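Local coordinates for probable outer membrane protein (Pseudomonas aeruginosa, PDB 3DWO) that probably carries long-chain fatty acids or other hydrophobic compounds across the outer membrane, as a beta-barrel channel of the FadL family, at residues Ala306-Ser312 with Tyr333-Leu339; Gly356-Thr362 with Asp375-Ala381; Phe214-Ala218 with Phe230-Ala234. The contacts are given in a common frame with arbitrary orientation. Numbering follows the deposited sequence.

Contact 1 of 3, residues Ala306-Ser312 with Tyr333-Leu339. With C8E ((hydroxyethyloxy)tri(ethyloxy)octane), chain I; C8E ((hydroxyethyloxy)tri(ethyloxy)octane), chain D; C8E ((hydroxyethyloxy)tri(ethyloxy)octane), chain K.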
loop_
_atom_site.group_PDB
_atom_site.type_symbol
_atom_site.label_atom_id
_atom_site.label_comp_id
_atom_site.label_asym_id
_atom_site.label_seq_id
_atom_site.Cartn_x
_atom_site.Cartn_y
_atom_site.Cartn_z
ATOM N N ALA A 306 15.528 -1.141 -10.919
ATOM C CA ALA A 306 15.134 -2.444 -10.390
ATOM C C ALA A 306 15.001 -2.332 -8.883
ATOM O O ALA A 306 15.979 -2.042 -8.189
ATOM C CB ALA A 306 16.174 -3.497 -10.739
ATOM N N THR A 307 13.795 -2.552 -8.371
ATOM C CA THR A 307 13.583 -2.470 -6.934
ATOM C C THR A 307 13.165 -3.810 -6.346
ATOM O O THR A 307 12.205 -4.432 -6.803
ATOM C CB THR A 307 12.518 -1.405 -6.576
ATOM O OG1 THR A 307 12.990 -0.111 -6.966
ATOM C CG2 THR A 307 12.240 -1.400 -5.080
ATOM N N TRP A 308 13.910 -4.249 -5.337
ATOM C CA TRP A 308 13.636 -5.502 -4.649
ATOM C C TRP A 308 12.982 -5.147 -3.328
ATOM O O TRP A 308 13.605 -4.519 -2.475
ATOM C CB TRP A 308 14.936 -6.260 -4.375
ATOM C CG TRP A 308 14.761 -7.503 -3.546
ATOM C CD1 TRP A 308 14.300 -8.720 -3.968
ATOM C CD2 TRP A 308 15.066 -7.650 -2.155
ATOM N NE1 TRP A 308 14.307 -9.617 -2.925
ATOM C CE2 TRP A 308 14.772 -8.986 -1.801
ATOM C CE3 TRP A 308 15.561 -6.782 -1.173
ATOM C CZ2 TRP A 308 14.959 -9.478 -0.501
ATOM C CZ3 TRP A 308 15.750 -7.272 0.123
ATOM C CH2 TRP A 308 15.447 -8.609 0.444
ATOM N N THR A 309 11.727 -5.539 -3.154
ATOM C CA THR A 309 11.034 -5.234 -1.913
ATOM C C THR A 309 10.930 -6.485 -1.057
ATOM O O THR A 309 10.459 -7.526 -1.521
ATOM C CB THR A 309 9.640 -4.673 -2.202
ATOM O OG1 THR A 309 9.773 -3.541 -3.066
ATOM C CG2 THR A 309 8.957 -4.230 -0.912
ATOM N N GLU A 310 11.382 -6.381 0.190
ATOM C CA GLU A 310 11.361 -7.513 1.108
ATOM C C GLU A 310 9.991 -7.680 1.765
ATOM O O GLU A 310 9.848 -7.593 2.984
ATOM C CB GLU A 310 12.454 -7.336 2.169
ATOM C CG GLU A 310 12.704 -8.579 3.012
ATOM C CD GLU A 310 13.944 -8.455 3.887
ATOM O OE1 GLU A 310 14.126 -7.401 4.536
ATOM O OE2 GLU A 310 14.730 -9.424 3.933
ATOM N N TRP A 311 8.986 -7.914 0.934
ATOM C CA TRP A 311 7.621 -8.091 1.399
ATOM C C TRP A 311 7.477 -9.347 2.244
ATOM O O TRP A 311 6.451 -9.555 2.888
ATOM C CB TRP A 311 6.666 -8.188 0.205
ATOM C CG TRP A 311 6.043 -6.896 -0.204
ATOM C CD1 TRP A 311 6.216 -6.240 -1.390
ATOM C CD2 TRP A 311 5.072 -6.143 0.535
ATOM N NE1 TRP A 311 5.404 -5.125 -1.439
ATOM C CE2 TRP A 311 4.693 -5.043 -0.272
ATOM C CE3 TRP A 311 4.485 -6.291 1.799
ATOM C CZ2 TRP A 311 3.748 -4.100 0.144
ATOM C CZ3 TRP A 311 3.545 -5.352 2.217
ATOM C CH2 TRP A 311 3.186 -4.267 1.387
ATOM N N SER A 312 8.505 -10.183 2.237
ATOM C CA SER A 312 8.475 -11.423 2.989
ATOM C C SER A 312 8.287 -11.213 4.491
ATOM O O SER A 312 7.941 -12.152 5.215
ATOM C CB SER A 312 9.757 -12.213 2.740
ATOM O OG SER A 312 9.617 -13.522 3.254
ATOM N N TYR A 333 3.442 -13.148 2.428
ATOM C CA TYR A 333 3.810 -12.426 1.213
ATOM C C TYR A 333 5.199 -12.852 0.747
ATOM O O TYR A 333 6.031 -13.260 1.554
ATOM C CB TYR A 333 3.830 -10.923 1.487
ATOM C CG TYR A 333 2.501 -10.222 1.335
ATOM C CD1 TYR A 333 1.293 -10.915 1.451
ATOM C CD2 TYR A 333 2.453 -8.855 1.091
ATOM C CE1 TYR A 333 0.068 -10.252 1.320
ATOM C CE2 TYR A 333 1.243 -8.184 0.963
ATOM C CZ TYR A 333 0.056 -8.884 1.074
ATOM O OH TYR A 333 -1.132 -8.205 0.911
ATOM N N ARG A 334 5.445 -12.734 -0.551
ATOM C CA ARG A 334 6.739 -13.087 -1.127
ATOM C C ARG A 334 7.517 -11.816 -1.463
ATOM O O ARG A 334 6.924 -10.763 -1.721
ATOM C CB ARG A 334 6.547 -13.904 -2.416
ATOM C CG ARG A 334 5.758 -13.166 -3.490
ATOM C CD ARG A 334 5.801 -13.832 -4.873
ATOM N NE ARG A 334 5.092 -13.019 -5.870
ATOM C CZ ARG A 334 5.041 -13.286 -7.175
ATOM N NH1 ARG A 334 5.661 -14.352 -7.669
ATOM N NH2 ARG A 334 4.372 -12.480 -7.992
ATOM N N ASN A 335 8.844 -11.910 -1.456
ATOM C CA ASN A 335 9.665 -10.763 -1.815
ATOM C C ASN A 335 9.326 -10.454 -3.264
ATOM O O ASN A 335 8.894 -11.340 -4.005
ATOM C CB ASN A 335 11.148 -11.081 -1.670
ATOM C CG ASN A 335 11.565 -11.214 -0.227
ATOM O OD1 ASN A 335 10.938 -10.635 0.663
ATOM N ND2 ASN A 335 12.634 -11.960 0.015
ATOM N N THR A 336 9.544 -9.215 -3.684
ATOM C CA THR A 336 9.172 -8.843 -5.034
ATOM C C THR A 336 10.183 -7.990 -5.806
ATOM O O THR A 336 11.108 -7.416 -5.228
ATOM C CB THR A 336 7.836 -8.094 -4.986
ATOM O OG1 THR A 336 7.293 -7.997 -6.304
ATOM C CG2 THR A 336 8.041 -6.702 -4.426
ATOM N N TRP A 337 9.989 -7.922 -7.120
ATOM C CA TRP A 337 10.842 -7.134 -8.003
ATOM C C TRP A 337 9.963 -6.198 -8.812
ATOM O O TRP A 337 8.819 -6.521 -9.123
ATOM C CB TRP A 337 11.620 -8.021 -8.990
ATOM C CG TRP A 337 12.826 -8.710 -8.424
ATOM C CD1 TRP A 337 12.905 -9.999 -7.983
ATOM C CD2 TRP A 337 14.124 -8.139 -8.227
ATOM N NE1 TRP A 337 14.172 -10.268 -7.521
ATOM C CE2 TRP A 337 14.941 -9.142 -7.660
ATOM C CE3 TRP A 337 14.677 -6.874 -8.473
ATOM C CZ2 TRP A 337 16.281 -8.921 -7.333
ATOM C CZ3 TRP A 337 16.007 -6.652 -8.147
ATOM C CH2 TRP A 337 16.796 -7.672 -7.582
ATOM N N THR A 338 10.503 -5.036 -9.149
ATOM C CA THR A 338 9.789 -4.071 -9.963
ATOM C C THR A 338 10.833 -3.454 -10.893
ATOM O O THR A 338 11.787 -2.814 -10.450
ATOM C CB THR A 338 9.066 -3.000 -9.079
ATOM O OG1 THR A 338 8.612 -1.911 -9.897
ATOM C CG2 THR A 338 9.975 -2.491 -8.006
ATOM N N LEU A 339 10.665 -3.694 -12.190
ATOM C CA LEU A 339 11.597 -3.193 -13.187
ATOM C C LEU A 339 10.931 -2.118 -14.032
ATOM O O LEU A 339 9.779 -2.259 -14.442
ATOM C CB LEU A 339 12.067 -4.340 -14.083
ATOM C CG LEU A 339 12.415 -5.644 -13.361
ATOM C CD1 LEU A 339 12.695 -6.735 -14.383
ATOM C CD2 LEU A 339 13.611 -5.432 -12.454
HETATM C C2 C8E I . 17.758 -11.651 -3.633
HETATM C C3 C8E I . 18.021 -10.480 -2.796
HETATM C C4 C8E I . 18.837 -9.566 -3.576
HETATM C C5 C8E I . 18.408 -8.171 -3.302
HETATM C C6 C8E I . 19.401 -7.230 -3.789
HETATM C C7 C8E I . 18.566 -6.442 -4.681
HETATM C C8 C8E I . 19.218 -5.147 -4.948
HETATM O O9 C8E I . 18.813 -4.187 -5.907
HETATM C C1 C8E D . -3.658 -10.118 0.441
HETATM C C2 C8E D . -4.346 -9.413 1.516
HETATM C C3 C8E D . -3.484 -8.838 2.540
HETATM C C4 C8E D . -4.339 -8.103 3.455
HETATM C C5 C8E D . -3.515 -7.114 4.193
HETATM C C6 C8E D . -4.359 -6.075 4.752
HETATM C C7 C8E D . -3.492 -5.591 5.813
HETATM C C8 C8E D . -3.603 -4.115 5.898
HETATM O O9 C8E D . -3.837 -3.342 7.066
HETATM C C10 C8E D . -5.028 -3.553 7.799
HETATM C C11 C8E D . -4.966 -2.605 8.955
HETATM O O12 C8E D . -4.456 -3.266 10.126
HETATM C C13 C8E D . -5.403 -3.437 11.225
HETATM C C14 C8E D . -6.439 -4.595 11.380
HETATM O O15 C8E D . -6.725 -5.500 12.489
HETATM C C16 C8E D . -5.944 -6.711 12.418
HETATM C C17 C8E D . -6.610 -7.863 11.642
HETATM O O18 C8E D . -8.018 -7.899 11.327
HETATM C C19 C8E D . -8.821 -8.556 12.344
HETATM C C20 C8E D . -9.757 -9.785 12.042
HETATM O O21 C8E D . -11.142 -9.550 11.746
HETATM C C1 C8E K . 11.280 -11.754 -12.719
HETATM C C2 C8E K . 12.337 -10.758 -12.598
HETATM C C3 C8E K . 13.620 -11.283 -12.130
HETATM C C4 C8E K . 14.314 -10.191 -11.474
HETATM C C5 C8E K . 15.716 -10.137 -11.959
HETATM C C6 C8E K . 16.073 -8.771 -12.301
HETATM C C7 C8E K . 17.339 -8.658 -11.598
HETATM C C8 C8E K . 17.833 -7.276 -11.728
HETATM O O HOH W 1 12.229 -0.053 -10.155
HETATM O O HOH W 2 14.096 -11.941 2.498
#
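The side chains of W308 and W337 dominate one face of this strand pair. W308 has chi1 in t and W337 in m. With these rotamers W308 CB sits over the six-membered ring of W337, 3.9 Å from its centroid, a CH-pi contact. The indoles meet obliquely, W308 CD1 lying 3.8 Å from W337 CE2. Detergent tails pack on them: C8E of chain I lies over a face of W308, and C8E of chain K covers the W337 face turned away from W308. A306 and L339 extend this apolar surface. The backbone belongs to the antiparallel wall of a FadL-type outer membrane barrel. T307 pairs with T338 and T309 with T336, each through two backbone hydrogen bonds. These four threonines occupy the other face. T307 and T309 are m, T336 and T338 are t, and T307 CB comes 3.1 Å from T338 CG2. The T336 hydroxyl bonds to Q361 O, just past strand 351-360. Beyond T309 the chain makes an inverse gamma turn at E310. Y333, chi1 m, forms an offset edge-to-face pair with the six-membered ring of W311, centroids 5.2 Å apart. S312 N donates to N335 OD1 (2.9 Å), though that oxygen's position is less certain.

Contact 2 of 3, residues Gly356-Thr362 with Asp375-Ala381. With C8E ((hydroxyethyloxy)tri(ethyloxy)octane), chain F; C8E ((hydroxyethyloxy)tri(ethyloxy)octane), chain E.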
loop_
_atom_site.group_PDB
_atom_site.type_symbol
_atom_site.label_atom_id
_atom_site.label_comp_id
_atom_site.label_asym_id
_atom_site.label_seq_id
_atom_site.Cartn_x
_atom_site.Cartn_y
_atom_site.Cartn_z
ATOM N N GLY A 356 7.419 5.928 -20.286
ATOM C CA GLY A 356 8.048 4.815 -19.608
ATOM C C GLY A 356 7.067 3.696 -19.338
ATOM O O GLY A 356 5.853 3.872 -19.462
ATOM N N VAL A 357 7.605 2.538 -18.975
ATOM C CA VAL A 357 6.803 1.371 -18.667
ATOM C C VAL A 357 7.507 0.625 -17.542
ATOM O O VAL A 357 8.723 0.734 -17.380
ATOM C CB VAL A 357 6.683 0.430 -19.882
ATOM C CG1 VAL A 357 6.006 1.152 -21.041
ATOM C CG2 VAL A 357 8.066 -0.058 -20.286
ATOM N N ALA A 358 6.744 -0.128 -16.759
ATOM C CA ALA A 358 7.335 -0.871 -15.659
ATOM C C ALA A 358 6.600 -2.176 -15.399
ATOM O O ALA A 358 5.429 -2.330 -15.742
ATOM C CB ALA A 358 7.343 -0.003 -14.390
ATOM N N TYR A 359 7.312 -3.128 -14.815
ATOM C CA TYR A 359 6.733 -4.412 -14.467
ATOM C C TYR A 359 6.837 -4.488 -12.955
ATOM O O TYR A 359 7.921 -4.344 -12.396
ATOM C CB TYR A 359 7.506 -5.553 -15.121
ATOM C CG TYR A 359 7.210 -6.897 -14.506
ATOM C CD1 TYR A 359 8.167 -7.553 -13.732
ATOM C CD2 TYR A 359 5.961 -7.495 -14.654
ATOM C CE1 TYR A 359 7.890 -8.767 -13.117
ATOM C CE2 TYR A 359 5.672 -8.716 -14.040
ATOM C CZ TYR A 359 6.642 -9.342 -13.272
ATOM O OH TYR A 359 6.364 -10.535 -12.642
ATOM N N ASP A 360 5.706 -4.712 -12.298
ATOM C CA ASP A 360 5.667 -4.752 -10.846
ATOM C C ASP A 360 5.001 -6.021 -10.316
ATOM O O ASP A 360 3.805 -6.225 -10.506
ATOM C CB ASP A 360 4.927 -3.504 -10.360
ATOM C CG ASP A 360 5.072 -3.273 -8.877
ATOM O OD1 ASP A 360 6.191 -3.433 -8.345
ATOM O OD2 ASP A 360 4.060 -2.910 -8.245
ATOM N N GLN A 361 5.783 -6.867 -9.645
ATOM C CA GLN A 361 5.263 -8.120 -9.098
ATOM C C GLN A 361 4.456 -7.923 -7.829
ATOM O O GLN A 361 4.831 -7.137 -6.964
ATOM C CB GLN A 361 6.392 -9.088 -8.751
ATOM C CG GLN A 361 7.225 -9.583 -9.893
ATOM C CD GLN A 361 8.217 -10.621 -9.423
ATOM O OE1 GLN A 361 8.856 -10.454 -8.384
ATOM N NE2 GLN A 361 8.355 -11.700 -10.184
ATOM N N THR A 362 3.360 -8.664 -7.712
ATOM C CA THR A 362 2.533 -8.588 -6.521
ATOM C C THR A 362 3.146 -9.514 -5.480
ATOM O O THR A 362 3.667 -10.575 -5.821
ATOM C CB THR A 362 1.103 -9.065 -6.798
ATOM O OG1 THR A 362 0.339 -8.988 -5.588
ATOM C CG2 THR A 362 1.106 -10.515 -7.300
ATOM N N ASP A 375 -4.583 -8.020 -5.379
ATOM C CA ASP A 375 -3.842 -7.607 -6.568
ATOM C C ASP A 375 -2.998 -8.701 -7.211
ATOM O O ASP A 375 -2.860 -9.805 -6.683
ATOM C CB ASP A 375 -2.982 -6.359 -6.282
ATOM C CG ASP A 375 -1.667 -6.685 -5.634
ATOM O OD1 ASP A 375 -1.648 -7.551 -4.735
ATOM O OD2 ASP A 375 -0.651 -6.061 -6.013
ATOM N N GLY A 376 -2.469 -8.380 -8.384
ATOM C CA GLY A 376 -1.640 -9.309 -9.124
ATOM C C GLY A 376 -0.541 -8.501 -9.772
ATOM O O GLY A 376 -0.461 -7.283 -9.565
ATOM N N ASP A 377 0.315 -9.161 -10.543
ATOM C CA ASP A 377 1.401 -8.460 -11.211
ATOM C C ASP A 377 0.811 -7.314 -12.030
ATOM O O ASP A 377 -0.282 -7.446 -12.577
ATOM C CB ASP A 377 2.169 -9.423 -12.119
ATOM C CG ASP A 377 2.881 -10.515 -11.342
ATOM O OD1 ASP A 377 3.086 -10.338 -10.122
ATOM O OD2 ASP A 377 3.252 -11.541 -11.951
ATOM N N ARG A 378 1.517 -6.187 -12.099
ATOM C CA ARG A 378 1.021 -5.045 -12.865
ATOM C C ARG A 378 2.002 -4.590 -13.932
ATOM O O ARG A 378 3.215 -4.763 -13.803
ATOM C CB ARG A 378 0.759 -3.819 -11.976
ATOM C CG ARG A 378 -0.046 -4.028 -10.710
ATOM C CD ARG A 378 0.836 -4.474 -9.561
ATOM N NE ARG A 378 0.145 -4.351 -8.282
ATOM C CZ ARG A 378 -0.087 -3.194 -7.670
ATOM N NH1 ARG A 378 0.323 -2.058 -8.217
ATOM N NH2 ARG A 378 -0.735 -3.169 -6.513
ATOM N N TYR A 379 1.457 -4.007 -14.992
ATOM C CA TYR A 379 2.264 -3.432 -16.053
ATOM C C TYR A 379 1.922 -1.949 -15.962
ATOM O O TYR A 379 0.747 -1.584 -15.929
ATOM C CB TYR A 379 1.861 -3.958 -17.432
ATOM C CG TYR A 379 2.628 -5.171 -17.905
ATOM C CD1 TYR A 379 3.994 -5.301 -17.656
ATOM C CD2 TYR A 379 1.996 -6.168 -18.643
ATOM C CE1 TYR A 379 4.709 -6.397 -18.130
ATOM C CE2 TYR A 379 2.699 -7.266 -19.125
ATOM C CZ TYR A 379 4.052 -7.375 -18.864
ATOM O OH TYR A 379 4.741 -8.470 -19.335
ATOM N N PHE A 380 2.937 -1.099 -15.895
ATOM C CA PHE A 380 2.710 0.338 -15.813
ATOM C C PHE A 380 3.092 1.004 -17.132
ATOM O O PHE A 380 4.160 0.728 -17.689
ATOM C CB PHE A 380 3.562 1.137 -14.780
ATOM C CG PHE A 380 3.184 0.969 -13.403
ATOM C CD1 PHE A 380 3.027 2.083 -12.583
ATOM C CD2 PHE A 380 3.087 -0.298 -12.834
ATOM C CE1 PHE A 380 2.776 1.939 -11.216
ATOM C CE2 PHE A 380 2.837 -0.452 -11.467
ATOM C CZ PHE A 380 2.681 0.670 -10.657
ATOM N N ALA A 381 2.211 1.864 -17.632
ATOM C CA ALA A 381 2.451 2.601 -18.871
ATOM C C ALA A 381 2.253 4.081 -18.555
ATOM O O ALA A 381 1.156 4.492 -18.172
ATOM C CB ALA A 381 1.470 2.153 -19.956
HETATM C C2 C8E F . -1.342 -4.384 -21.426
HETATM C C3 C8E F . -1.401 -5.843 -21.530
HETATM C C4 C8E F . -2.367 -6.310 -20.542
HETATM C C5 C8E F . -1.758 -7.426 -19.751
HETATM C C6 C8E F . -2.318 -7.501 -18.401
HETATM C C7 C8E F . -1.231 -6.920 -17.618
HETATM C C8 C8E F . -0.975 -7.717 -16.391
HETATM O O9 C8E F . 0.300 -8.065 -15.860
HETATM C C10 C8E F . 1.178 -8.845 -16.652
HETATM C C11 C8E F . 2.430 -9.028 -15.842
HETATM C C1 C8E E . -6.187 6.743 1.204
HETATM C C2 C8E E . -6.003 5.549 0.391
HETATM C C3 C8E E . -4.615 5.272 0.033
HETATM C C4 C8E E . -4.396 5.792 -1.305
HETATM C C5 C8E E . -3.650 4.787 -2.090
HETATM C C6 C8E E . -3.028 5.418 -3.232
HETATM C C7 C8E E . -2.596 4.245 -3.963
HETATM C C8 C8E E . -2.912 4.452 -5.382
HETATM O O9 C8E E . -2.324 3.807 -6.491
HETATM C C10 C8E E . -0.936 3.931 -6.723
HETATM C C11 C8E E . -0.689 3.118 -7.955
HETATM O O12 C8E E . -1.129 1.757 -7.773
HETATM C C13 C8E E . -1.257 0.977 -8.995
HETATM C C14 C8E E . -2.270 -0.185 -9.244
HETATM O O15 C8E E . -3.710 -0.263 -9.043
HETATM C C16 C8E E . -4.022 -0.734 -7.716
HETATM C C17 C8E E . -4.159 -2.260 -7.595
HETATM O O18 C8E E . -5.425 -2.925 -7.419
HETATM C C19 C8E E . -5.773 -3.091 -6.015
HETATM C C20 C8E E . -5.866 -4.489 -5.302
HETATM O O21 C8E E . -4.812 -4.876 -4.415
#
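This is an antiparallel pairing of neighbouring barrel strands, 351-360 and 378-388, continued by polar side-chain bonds where the chain leaves the sheet. A358 and F380 form one hydrogen-bonded pair, D360 and R378 the next. Here D360 N to R378 O is 2.9 Å and R378 N to D360 O is 2.8 Å. Y359 and Y379 sit on the same face as V357 and A381, with Y359 CD2 3.9 Å from Y379 CE1. Detergent C8E of chain F lies over the Y379 ring and at the edge of Y359. A358, D360, R378 and F380 share the other face. There the N-terminal segment comes close: A358 touches A16, F380 touches M17 and R378 touches A1. Past the strands, T362 N donates to D377 OD1 (2.9 Å), and T362 OG1 donates to D375 OD1 (2.6 Å). R378 NE and NH2 both reach D375 OD2, at 3.0 and 2.9 Å, in a salt bridge. D360 OD2 is 3.8 Å from R378 NH1, a long pairing of charges out of the guanidinium plane. R378 thus pairs closely with D375 and more loosely with D360. Both carboxylates also bond weakly to A1 N, so the buried charges form a network that includes the N terminus.

Contact 3 of 3, residues Phe214-Ala218 with Phe230-Ala234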
loop_
_atom_site.group_PDB
_atom_site.type_symbol
_atom_site.label_atom_id
_atom_site.label_comp_id
_atom_site.label_asym_id
_atom_site.label_seq_id
_atom_site.Cartn_x
_atom_site.Cartn_y
_atom_site.Cartn_z
ATOM N N PHE A 214 14.761 4.447 8.926
ATOM C CA PHE A 214 16.027 4.917 8.401
ATOM C C PHE A 214 16.289 4.396 6.996
ATOM O O PHE A 214 15.836 3.313 6.624
ATOM C CB PHE A 214 17.146 4.511 9.359
ATOM C CG PHE A 214 16.999 5.115 10.730
ATOM C CD1 PHE A 214 17.513 6.380 11.009
ATOM C CD2 PHE A 214 16.280 4.452 11.722
ATOM C CE1 PHE A 214 17.310 6.980 12.255
ATOM C CE2 PHE A 214 16.069 5.040 12.973
ATOM C CZ PHE A 214 16.585 6.307 13.239
ATOM N N PHE A 215 16.995 5.195 6.207
ATOM C CA PHE A 215 17.338 4.825 4.845
ATOM C C PHE A 215 18.679 5.458 4.482
ATOM O O PHE A 215 19.115 6.421 5.121
ATOM C CB PHE A 215 16.256 5.291 3.868
ATOM C CG PHE A 215 15.929 6.751 3.975
ATOM C CD1 PHE A 215 15.046 7.210 4.947
ATOM C CD2 PHE A 215 16.500 7.669 3.098
ATOM C CE1 PHE A 215 14.734 8.562 5.041
ATOM C CE2 PHE A 215 16.196 9.018 3.183
ATOM C CZ PHE A 215 15.309 9.469 4.155
ATOM N N ALA A 216 19.328 4.911 3.459
ATOM C CA ALA A 216 20.625 5.409 3.017
ATOM C C ALA A 216 20.810 5.135 1.531
ATOM O O ALA A 216 20.047 4.380 0.927
ATOM C CB ALA A 216 21.739 4.735 3.814
ATOM N N GLY A 217 21.827 5.750 0.944
ATOM C CA GLY A 217 22.077 5.544 -0.465
ATOM C C GLY A 217 23.476 5.923 -0.900
ATOM O O GLY A 217 24.232 6.557 -0.164
ATOM N N ALA A 218 23.814 5.524 -2.116
ATOM C CA ALA A 218 25.115 5.814 -2.687
ATOM C C ALA A 218 24.929 6.066 -4.173
ATOM O O ALA A 218 24.083 5.444 -4.814
ATOM C CB ALA A 218 26.055 4.640 -2.463
ATOM N N PHE A 230 22.408 3.230 -5.753
ATOM C CA PHE A 230 21.929 2.148 -4.924
ATOM C C PHE A 230 21.290 2.793 -3.707
ATOM O O PHE A 230 21.912 3.619 -3.032
ATOM C CB PHE A 230 23.067 1.242 -4.468
ATOM C CG PHE A 230 22.604 0.094 -3.629
ATOM C CD1 PHE A 230 21.947 -0.983 -4.210
ATOM C CD2 PHE A 230 22.762 0.120 -2.248
ATOM C CE1 PHE A 230 21.450 -2.021 -3.428
ATOM C CE2 PHE A 230 22.268 -0.912 -1.454
ATOM C CZ PHE A 230 21.611 -1.985 -2.046
ATOM N N ALA A 231 20.047 2.424 -3.433
ATOM C CA ALA A 231 19.336 2.984 -2.298
ATOM C C ALA A 231 18.739 1.876 -1.453
ATOM O O ALA A 231 18.235 0.879 -1.974
ATOM C CB ALA A 231 18.235 3.929 -2.782
ATOM N N TYR A 232 18.804 2.050 -0.140
ATOM C CA TYR A 232 18.244 1.065 0.761
ATOM C C TYR A 232 17.372 1.719 1.820
ATOM O O TYR A 232 17.790 2.667 2.494
ATOM C CB TYR A 232 19.348 0.269 1.451
ATOM C CG TYR A 232 18.802 -0.813 2.353
ATOM C CD1 TYR A 232 18.279 -1.990 1.820
ATOM C CD2 TYR A 232 18.766 -0.643 3.737
ATOM C CE1 TYR A 232 17.732 -2.975 2.644
ATOM C CE2 TYR A 232 18.221 -1.622 4.569
ATOM C CZ TYR A 232 17.707 -2.782 4.012
ATOM O OH TYR A 232 17.167 -3.752 4.822
ATOM N N HIS A 233 16.149 1.213 1.947
ATOM C CA HIS A 233 15.202 1.698 2.942
ATOM C C HIS A 233 14.953 0.532 3.883
ATOM O O HIS A 233 14.429 -0.506 3.477
ATOM C CB HIS A 233 13.897 2.151 2.279
ATOM C CG HIS A 233 14.003 3.476 1.590
ATOM N ND1 HIS A 233 14.737 3.659 0.436
ATOM C CD2 HIS A 233 13.505 4.693 1.915
ATOM C CE1 HIS A 233 14.687 4.931 0.081
ATOM N NE2 HIS A 233 13.947 5.580 0.962
ATOM N N ALA A 234 15.354 0.695 5.138
ATOM C CA ALA A 234 15.194 -0.366 6.116
ATOM C C ALA A 234 13.733 -0.550 6.497
ATOM O O ALA A 234 12.927 0.370 6.367
ATOM C CB ALA A 234 16.036 -0.062 7.365
HETATM O O HOH W 3 12.974 3.077 6.345
#
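F230 opens the second segment with two backbone hydrogen bonds to A218: F230 N to A218 O is 2.9 Å, and A218 N to F230 O is 2.8 Å. Its ring leads away from A218 and packs on A288 and L290. A231 follows, facing G217 in a non-hydrogen-bonded pair. Their CA atoms are 4.2 Å apart, close, as G217 has no side chain. Y232 is hydrogen-bonded to A216, Y232 N to A216 O at 2.8 Å and A216 N to Y232 O at 2.9 Å. Its side chain lies on the same face as F230. H233 returns to the face of A231 and is buried. F215 CB rests over its ring, 3.6 Å from the centroid. The two rings are nearly parallel but slid apart. F31 meets both edge-to-face, and Y287 stacks on H233. A234 closes the pairing, its N donating to F214 O (3.0 Å), while one water donates to both F214 O and A234 O. F214 and F230 on the surface, with Y232 partly so and a detergent touching F214, suit a lipid-facing wall. The arrangement is a beta hairpin of strands 201-220 and 226-248, typical of an antiparallel outer membrane barrel.

From the N terminus, contact 3 comes first and closes the hairpin of strands 201-220 and 226-248. Contact 1 follows, joining strands 300-309 and 336-346 around an excursion that holds the small two-stranded sheet 316-321/324-330. Contact 2 comes last and closes the strandless loop between strands 351-360 and 378-388. The three are in series; none nests or crosses. Contacts 1 and 2 touch, because strands 336-346 and 351-360 are adjacent: L339 O lies 2.6 Å from Y359 N, probably hydrogen-bonded. Contacts 3 and 1 do not touch; strand 287-295, paired with both 226-248 and 300-309, lies between their strands. Together they tie successive parts of one barrel wall.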